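Local coordinates for glycosyl transferase (Staphylococcus aureus, PDB 5U02), which belongs to the TarS glycosyltransferases and comprises a helical linker followed by C-terminal domains of the immunoglobulin-like E-set type, at residues S279-L284 with T293-G298; D147-V152 with A349-S354. All blocks are in the same frame, centred on the assembly; numbering follows the deposited sequence.

Contact 1: S279-L284 with T293-G298; sequences SISMKL and TGLDRG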
loop_
_atom_site.group_PDB
_atom_site.type_symbol
_atom_site.label_atom_id
_atom_site.label_comp_id
_atom_site.label_asym_id
_atom_site.label_seq_id
_atom_site.Cartn_x
_atom_site.Cartn_y
_atom_site.Cartn_z
ATOM N N SER A 279 -31.650 -22.196 1.878
ATOM C CA SER A 279 -31.054 -21.410 2.951
ATOM C C SER A 279 -31.765 -20.097 3.217
ATOM O O SER A 279 -31.747 -19.622 4.353
ATOM C CB SER A 279 -29.584 -21.109 2.635
ATOM O OG SER A 279 -28.844 -22.300 2.477
ATOM N N ILE A 280 -32.372 -19.497 2.200
ATOM C CA ILE A 280 -32.957 -18.166 2.302
ATOM C C ILE A 280 -34.303 -18.186 1.600
ATOM O O ILE A 280 -34.401 -18.619 0.448
ATOM C CB ILE A 280 -32.037 -17.091 1.691
ATOM C CG1 ILE A 280 -30.717 -17.017 2.470
ATOM C CG2 ILE A 280 -32.728 -15.738 1.666
ATOM C CD1 ILE A 280 -29.710 -16.068 1.882
ATOM N N SER A 281 -35.342 -17.745 2.299
ATOM C CA SER A 281 -36.664 -17.621 1.713
ATOM C C SER A 281 -36.885 -16.179 1.282
ATOM O O SER A 281 -36.341 -15.245 1.876
ATOM C CB SER A 281 -37.754 -18.041 2.700
ATOM O OG SER A 281 -37.904 -17.073 3.722
ATOM N N MET A 282 -37.682 -16.012 0.232
ATOM C CA MET A 282 -38.036 -14.700 -0.291
ATOM C C MET A 282 -39.551 -14.624 -0.353
ATOM O O MET A 282 -40.186 -15.450 -1.016
ATOM C CB MET A 282 -37.412 -14.468 -1.670
ATOM C CG MET A 282 -37.739 -13.123 -2.293
ATOM S SD MET A 282 -36.772 -12.794 -3.790
ATOM C CE MET A 282 -37.177 -14.224 -4.788
ATOM N N LYS A 283 -40.131 -13.659 0.358
ATOM C CA LYS A 283 -41.577 -13.534 0.429
ATOM C C LYS A 283 -41.981 -12.074 0.284
ATOM O O LYS A 283 -41.181 -11.157 0.494
ATOM C CB LYS A 283 -42.137 -14.091 1.744
ATOM C CG LYS A 283 -41.845 -15.565 1.984
ATOM C CD LYS A 283 -42.479 -16.026 3.290
ATOM C CE LYS A 283 -41.587 -17.006 4.031
ATOM N NZ LYS A 283 -41.828 -16.980 5.507
ATOM N N LEU A 284 -43.247 -11.878 -0.069
ATOM C CA LEU A 284 -43.837 -10.558 -0.231
ATOM C C LEU A 284 -44.591 -10.189 1.038
ATOM O O LEU A 284 -45.411 -10.970 1.530
ATOM C CB LEU A 284 -44.779 -10.534 -1.436
ATOM C CG LEU A 284 -45.309 -9.174 -1.890
ATOM C CD1 LEU A 284 -44.150 -8.257 -2.247
ATOM C CD2 LEU A 284 -46.261 -9.330 -3.074
ATOM N N THR A 293 -35.348 -14.085 4.491
ATOM C CA THR A 293 -35.218 -14.709 5.803
ATOM C C THR A 293 -34.168 -15.810 5.746
ATOM O O THR A 293 -34.286 -16.748 4.949
ATOM C CB THR A 293 -36.558 -15.274 6.280
ATOM O OG1 THR A 293 -37.560 -14.251 6.195
ATOM C CG2 THR A 293 -36.453 -15.739 7.722
ATOM N N GLY A 294 -33.137 -15.688 6.578
ATOM C CA GLY A 294 -32.190 -16.773 6.759
ATOM C C GLY A 294 -32.840 -17.887 7.558
ATOM O O GLY A 294 -33.274 -17.666 8.703
ATOM N N LEU A 295 -32.930 -19.085 6.978
ATOM C CA LEU A 295 -33.671 -20.161 7.634
ATOM C C LEU A 295 -32.849 -20.830 8.731
ATOM O O LEU A 295 -33.364 -21.098 9.822
ATOM C CB LEU A 295 -34.122 -21.193 6.602
ATOM C CG LEU A 295 -34.891 -20.628 5.408
ATOM C CD1 LEU A 295 -35.328 -21.753 4.483
ATOM C CD2 LEU A 295 -36.088 -19.797 5.874
ATOM N N ASP A 296 -31.571 -21.116 8.455
ATOM C CA ASP A 296 -30.707 -21.808 9.402
ATOM C C ASP A 296 -29.731 -20.887 10.109
ATOM O O ASP A 296 -29.219 -21.250 11.174
ATOM C CB ASP A 296 -29.915 -22.913 8.691
ATOM C CG ASP A 296 -30.820 -24.025 8.134
ATOM O OD1 ASP A 296 -31.973 -24.145 8.593
ATOM O OD2 ASP A 296 -30.364 -24.776 7.253
ATOM N N ARG A 297 -29.460 -19.722 9.534
ATOM C CA ARG A 297 -28.492 -18.785 10.074
ATOM C C ARG A 297 -28.820 -17.417 9.499
ATOM O O ARG A 297 -29.516 -17.303 8.487
ATOM C CB ARG A 297 -27.058 -19.203 9.729
ATOM C CG ARG A 297 -26.747 -19.111 8.239
ATOM C CD ARG A 297 -25.400 -19.729 7.884
ATOM N NE ARG A 297 -25.476 -21.172 7.668
ATOM C CZ ARG A 297 -24.836 -22.076 8.401
ATOM N NH1 ARG A 297 -24.062 -21.700 9.409
ATOM N NH2 ARG A 297 -24.970 -23.362 8.120
ATOM N N GLY A 298 -28.332 -16.376 10.159
ATOM C CA GLY A 298 -28.528 -15.042 9.643
ATOM C C GLY A 298 -27.610 -14.753 8.470
ATOM O O GLY A 298 -26.491 -15.260 8.385
HETATM O O HOH W 1 -27.274 -21.529 5.138
HETATM O O HOH W 2 -30.129 -20.586 6.190
HETATM O O HOH W 3 -38.529 -14.299 3.886
#

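Contact 2: D147-V152 with A349-S354; sequences DNHKIV and AHMTYS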
loop_
_atom_site.group_PDB
_atom_site.type_symbol
_atom_site.label_atom_id
_atom_site.label_comp_id
_atom_site.label_asym_id
_atom_site.label_seq_id
_atom_site.Cartn_x
_atom_site.Cartn_y
_atom_site.Cartn_z
ATOM N N ASP A 147 -20.691 -7.768 5.476
ATOM C CA ASP A 147 -21.935 -7.957 4.746
ATOM C C ASP A 147 -21.590 -8.683 3.449
ATOM O O ASP A 147 -20.474 -9.186 3.287
ATOM C CB ASP A 147 -22.643 -6.612 4.525
ATOM C CG ASP A 147 -21.729 -5.557 3.918
ATOM O OD1 ASP A 147 -21.002 -5.871 2.950
ATOM O OD2 ASP A 147 -21.734 -4.408 4.416
ATOM N N ASN A 148 -22.542 -8.731 2.515
ATOM C CA ASN A 148 -22.310 -9.407 1.240
ATOM C C ASN A 148 -21.374 -8.634 0.315
ATOM O O ASN A 148 -21.119 -9.086 -0.808
ATOM C CB ASN A 148 -23.637 -9.654 0.520
ATOM C CG ASN A 148 -24.314 -8.372 0.091
ATOM O OD1 ASN A 148 -24.576 -7.493 0.908
ATOM N ND2 ASN A 148 -24.577 -8.246 -1.209
ATOM N N HIS A 149 -20.853 -7.494 0.757
ATOM C CA HIS A 149 -20.025 -6.626 -0.069
ATOM C C HIS A 149 -18.592 -6.501 0.429
ATOM O O HIS A 149 -17.662 -6.500 -0.386
ATOM C CB HIS A 149 -20.693 -5.245 -0.179
ATOM C CG HIS A 149 -19.812 -4.170 -0.738
ATOM N ND1 HIS A 149 -19.328 -3.122 0.020
ATOM C CD2 HIS A 149 -19.299 -4.005 -1.983
ATOM C CE1 HIS A 149 -18.581 -2.345 -0.745
ATOM N NE2 HIS A 149 -18.543 -2.860 -1.961
ATOM N N LYS A 150 -18.377 -6.454 1.741
ATOM C CA LYS A 150 -17.020 -6.358 2.261
ATOM C C LYS A 150 -16.978 -6.799 3.716
ATOM O O LYS A 150 -18.001 -6.871 4.401
ATOM C CB LYS A 150 -16.471 -4.933 2.140
ATOM C CG LYS A 150 -17.240 -3.915 2.960
ATOM C CD LYS A 150 -16.581 -2.543 2.914
ATOM C CE LYS A 150 -17.373 -1.538 3.734
ATOM N NZ LYS A 150 -16.734 -0.197 3.728
ATOM N N ILE A 151 -15.762 -7.082 4.174
ATOM C CA ILE A 151 -15.456 -7.300 5.581
ATOM C C ILE A 151 -14.608 -6.130 6.055
ATOM O O ILE A 151 -13.637 -5.752 5.389
ATOM C CB ILE A 151 -14.714 -8.630 5.796
ATOM C CG1 ILE A 151 -15.561 -9.813 5.324
ATOM C CG2 ILE A 151 -14.298 -8.791 7.256
ATOM C CD1 ILE A 151 -14.752 -11.093 5.149
ATOM N N VAL A 152 -14.972 -5.555 7.196
ATOM C CA VAL A 152 -14.199 -4.491 7.826
ATOM C C VAL A 152 -13.755 -4.994 9.190
ATOM O O VAL A 152 -14.595 -5.284 10.055
ATOM C CB VAL A 152 -15.006 -3.191 7.958
ATOM C CG1 VAL A 152 -14.143 -2.074 8.550
ATOM C CG2 VAL A 152 -15.571 -2.786 6.608
ATOM N N ALA A 349 -26.435 -2.838 -3.348
ATOM C CA ALA A 349 -25.775 -1.624 -3.822
ATOM C C ALA A 349 -24.557 -1.925 -4.692
ATOM O O ALA A 349 -24.265 -1.171 -5.628
ATOM C CB ALA A 349 -25.375 -0.746 -2.636
ATOM N N HIS A 350 -23.839 -3.013 -4.416
ATOM C CA HIS A 350 -22.631 -3.328 -5.170
ATOM C C HIS A 350 -22.602 -4.728 -5.771
ATOM O O HIS A 350 -21.646 -5.042 -6.490
ATOM C CB HIS A 350 -21.384 -3.169 -4.287
ATOM C CG HIS A 350 -21.182 -1.784 -3.755
ATOM N ND1 HIS A 350 -21.712 -1.365 -2.553
ATOM C CD2 HIS A 350 -20.486 -0.732 -4.246
ATOM C CE1 HIS A 350 -21.364 -0.109 -2.335
ATOM N NE2 HIS A 350 -20.620 0.299 -3.348
ATOM N N MET A 351 -23.586 -5.580 -5.494
ATOM C CA MET A 351 -23.548 -6.966 -5.936
ATOM C C MET A 351 -24.847 -7.330 -6.646
ATOM O O MET A 351 -25.897 -6.720 -6.427
ATOM C CB MET A 351 -23.304 -7.919 -4.758
ATOM C CG MET A 351 -22.273 -7.420 -3.747
ATOM S SD MET A 351 -20.598 -7.263 -4.411
ATOM C CE MET A 351 -20.167 -8.979 -4.688
ATOM N N THR A 352 -24.761 -8.336 -7.511
ATOM C CA THR A 352 -25.919 -8.846 -8.228
ATOM C C THR A 352 -26.021 -10.348 -8.011
ATOM O O THR A 352 -25.008 -11.050 -7.932
ATOM C CB THR A 352 -25.842 -8.526 -9.730
ATOM O OG1 THR A 352 -26.994 -9.060 -10.399
ATOM C CG2 THR A 352 -24.578 -9.115 -10.347
ATOM N N TYR A 353 -27.249 -10.835 -7.888
ATOM C CA TYR A 353 -27.510 -12.248 -7.646
ATOM C C TYR A 353 -28.563 -12.694 -8.646
ATOM O O TYR A 353 -29.729 -12.297 -8.546
ATOM C CB TYR A 353 -27.958 -12.489 -6.202
ATOM C CG TYR A 353 -26.954 -11.950 -5.213
ATOM C CD1 TYR A 353 -25.826 -12.688 -4.868
ATOM C CD2 TYR A 353 -27.106 -10.688 -4.660
ATOM C CE1 TYR A 353 -24.888 -12.188 -3.983
ATOM C CE2 TYR A 353 -26.177 -10.180 -3.772
ATOM C CZ TYR A 353 -25.069 -10.934 -3.437
ATOM O OH TYR A 353 -24.141 -10.431 -2.555
ATOM N N SER A 354 -28.145 -13.490 -9.623
ATOM C CA SER A 354 -29.078 -14.055 -10.579
ATOM C C SER A 354 -29.839 -15.197 -9.923
ATOM O O SER A 354 -29.234 -16.139 -9.403
ATOM C CB SER A 354 -28.338 -14.554 -11.819
ATOM O OG SER A 354 -29.235 -15.166 -12.728
HETATM O O HOH W 4 -21.501 -11.329 -2.155
#

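Contact 1: S279-L284 with T293-G298
Thr293 enters the contact with both backbone polar groups turned to Ser281. Its N donates to Ser281 O, and its O accepts from Ser281 N at 3.0 Å, the donor in the carbonyl plane in each bond, forming an antiparallel hydrogen-bonded pair. Thr293 O also receives a CA-H...O contact from Ile280 CA at 3.3 Å. On their shared sheet face, Ser281 OG, folded between its own backbone N and carbonyl carbon (chi1 72°), packs against Thr293 CB at 3.4 Å. One water joins the two hydroxyls, 2.5 Å from Thr293 OG1 and 2.8 Å from Ser281 OG. Gly294 pairs with Ile280 without hydrogen bonds, and its O turns away from Ile280 to Asn325 ND2, just ahead of neighbouring strand 326-331. This is the open end of the beta hairpin formed by strands 280-285 and 289-294, the former an outermost strand of its sheet within this chain. Leu295 lies past the strand, yet its N donates an almost straight bond (176°) to Ser279 O from above the carbonyl plane. Its side chain points at 279-284, with CG 3.5 Å from Ser279 O and CD2 3.9 Å from Ser281 OG. Asp296 N donates to a water that donates to Ser279 O, giving that oxygen a second donor. Arg297 NE reaches Ser279 OG through another water, lying in the guanidinium plane, while Arg297 NH1 forms a salt bridge with Glu242.

Contact 2: D147-V152 with A349-S354
The imidazole rings of His149 and His350 lie face against face in an offset stack, centroids 3.9 Å apart and planes at 18°. His350 ND1 sits over the centre of the His149 ring, whereas His149 NE2 lies toward the rim of the His350 ring. Between the two histidines the shortest approach, 3.2 Å, is from His149 CD2 to His350 CB. At the edge of the His149 ring lies Met351 SD, 5.4 Å from its centroid. The Tyr353 ring meets its partners in plane: Asn148 ND2 and a water stand at its hydroxyl edge. Asn148 ND2 donates to Tyr353 OH at 2.6 Å, with the acceptor close to the amide plane, although amide and ring are turned 43° apart. The water accepts from Tyr353 OH and donates to Asn148 O at 2.6 Å, joining the phenol oxygen to the side chain and backbone of Asn148. The contact joins a hairpin turn of one E-set-clan beta domain (147-149, between strands 138-146 and 150-159) to the start of the last strand of the next and to the connection before it (348-351, between 345-347 and 352-354). An Asx turn shapes the hairpin side, with Asp147 OD1 accepting from His149 N at 2.7 Å on its anti lone pair and from Lys150 N, which comes from above the carboxylate plane. Met351, bent at chi2 and chi3, lays CG 3.5 Å from Asn148 ND2. The buried Asn148 amide is bound further by Glu302 N at OD1 and by Thr348 OG1 at ND2, while Glu302 OE1 accepts from His350 N.

In the fold
From the N terminus, the chain passes through the helical linker and a three-stranded sheet before reaching 147-152, the first half of contact 2, at a hairpin turn of the ten-stranded sheet. It completes that sheet, then enters the seven-stranded one, where contact 1 closes a short hairpin loop between 279-284 and 293-298. Near the C terminus, 349-354 returns to 147-152, closing a loop of 196 intervening residues inside which contact 1 is nested. Contact 1 is local to one sheet; contact 2 ties the connection before that sheet's last strand, and the strand's Tyr353, to the preceding domain. Their centres are about 17 Å apart and their nearest atoms about 8 Å, without touching.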